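Local structure of Hsp70/Hsp90 co-chaperone CNS1 (6HFM) at residues Y142-P145 / G151-S154. The protein acts as a co-chaperone that binds Hsp90 and Hsp70 and stimulates the ATPase activity of the Hsp70 SSA1. Residues are numbered along the deposited sequence; the frame is centred on the assembly and turned at random.
Sequences YIVP and GWIS
Trp152 lays its indole against two residues of strand 139-145, Val144 and Tyr142, whose side chains both leave the backbone toward helix 146-155. The methyl CG2 of Val144 sits over one face of the six-membered ring of Trp152 in a CH-pi contact, 18° off the ring normal and displaced toward the rim, with CE3 of Trp152 its closest atom at 3.8 Å. The other methyl, CG1, lies 4.2 Å from CB of Trp152, at the root of the indole. The far corner of the same ring meets Tyr142: CH2 of Trp152 is 3.7 Å from Tyr142 CB, and CZ2 approaches Tyr142 CD1 at 3.8 Å. The Tyr142 ring and the six-membered ring of Trp152 lie obliquely, planes at 40° and centroids 5.4 Å apart. With CG of Trp152 anti to the backbone N (chi1 180°), the indole reaches off the helix toward the strand. Ring-to-ring packing continues in Trp156, which meets the Tyr142 ring edge-to-face, while Tyr142 OH is hydrogen-bonded to Lys140 NZ. Replacing Trp152 with alanine would probably strip Val144 CG2 of the aromatic face it rests on and leave a gap beside CB and CD1 of Tyr142. Within the wheel domain of Cns1, the contact thus seats the helix on the strand that immediately precedes it through dispersion and CH-pi attraction, forces that depend on close fit rather than on charge.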
loop_
_atom_site.group_PDB
_atom_site.type_symbol
_atom_site.label_atom_id
_atom_site.label_comp_id
_atom_site.label_asym_id
_atom_site.label_seq_id
_atom_site.Cartn_x
_atom_site.Cartn_y
_atom_site.Cartn_z
ATOM N N TYR A 142 -5.336 -1.712 2.478
ATOM C CA TYR A 142 -6.665 -2.295 2.633
ATOM C C TYR A 142 -7.625 -1.182 3.020
ATOM O O TYR A 142 -7.425 -0.516 4.033
ATOM C CB TYR A 142 -6.656 -3.393 3.714
ATOM C CG TYR A 142 -5.675 -4.515 3.430
ATOM C CD1 TYR A 142 -6.064 -5.651 2.724
ATOM C CD2 TYR A 142 -4.340 -4.419 3.834
ATOM C CE1 TYR A 142 -5.161 -6.674 2.440
ATOM C CE2 TYR A 142 -3.432 -5.435 3.565
ATOM C CZ TYR A 142 -3.840 -6.555 2.863
ATOM O OH TYR A 142 -2.926 -7.548 2.594
ATOM N N ILE A 143 -8.664 -0.979 2.209
ATOM C CA ILE A 143 -9.688 0.026 2.496
ATOM C C ILE A 143 -10.921 -0.710 3.015
ATOM O O ILE A 143 -11.506 -1.534 2.306
ATOM C CB ILE A 143 -9.972 0.907 1.256
ATOM C CG1 ILE A 143 -8.747 1.792 0.983
ATOM C CG2 ILE A 143 -11.217 1.765 1.466
ATOM C CD1 ILE A 143 -8.837 2.683 -0.243
ATOM N N VAL A 144 -11.278 -0.439 4.272
ATOM C CA VAL A 144 -12.371 -1.144 4.964
ATOM C C VAL A 144 -13.248 -0.135 5.709
ATOM O O VAL A 144 -12.735 0.672 6.470
ATOM C CB VAL A 144 -11.817 -2.176 5.979
ATOM C CG1 VAL A 144 -12.950 -2.954 6.646
ATOM C CG2 VAL A 144 -10.867 -3.148 5.286
ATOM N N PRO A 145 -14.579 -0.190 5.520
ATOM C CA PRO A 145 -15.422 0.721 6.304
ATOM C C PRO A 145 -15.164 0.626 7.806
ATOM O O PRO A 145 -14.968 -0.477 8.323
ATOM C CB PRO A 145 -16.838 0.247 5.979
ATOM C CG PRO A 145 -16.723 -0.343 4.617
ATOM C CD PRO A 145 -15.372 -0.996 4.577
ATOM N N GLY A 151 -14.572 -6.407 12.918
ATOM C CA GLY A 151 -14.809 -7.760 12.420
ATOM C C GLY A 151 -13.753 -8.251 11.441
ATOM O O GLY A 151 -13.304 -9.402 11.518
ATOM N N TRP A 152 -13.345 -7.382 10.523
ATOM C CA TRP A 152 -12.317 -7.732 9.544
ATOM C C TRP A 152 -10.947 -7.967 10.201
ATOM O O TRP A 152 -10.254 -8.925 9.854
ATOM C CB TRP A 152 -12.221 -6.668 8.438
ATOM C CG TRP A 152 -11.171 -7.002 7.425
ATOM C CD1 TRP A 152 -11.226 -7.982 6.479
ATOM C CD2 TRP A 152 -9.886 -6.391 7.298
ATOM N NE1 TRP A 152 -10.059 -8.013 5.757
ATOM C CE2 TRP A 152 -9.216 -7.045 6.237
ATOM C CE3 TRP A 152 -9.235 -5.348 7.972
ATOM C CZ2 TRP A 152 -7.924 -6.687 5.831
ATOM C CZ3 TRP A 152 -7.955 -4.987 7.564
ATOM C CH2 TRP A 152 -7.314 -5.661 6.504
ATOM N N ILE A 153 -10.577 -7.111 11.153
ATOM C CA ILE A 153 -9.324 -7.284 11.914
ATOM C C ILE A 153 -9.338 -8.603 12.699
ATOM O O ILE A 153 -8.321 -9.295 12.769
ATOM C CB ILE A 153 -9.055 -6.074 12.843
ATOM C CG1 ILE A 153 -8.719 -4.840 12.000
ATOM C CG2 ILE A 153 -7.898 -6.347 13.810
ATOM C CD1 ILE A 153 -8.891 -3.544 12.748
ATOM N N SER A 154 -10.489 -8.952 13.267
ATOM C CA SER A 154 -10.641 -10.215 14.000
ATOM C C SER A 154 -10.381 -11.457 13.136
ATOM O O SER A 154 -9.857 -12.457 13.638
ATOM C CB SER A 154 -12.039 -10.305 14.621
ATOM O OG SER A 154 -12.149 -11.447 15.447
#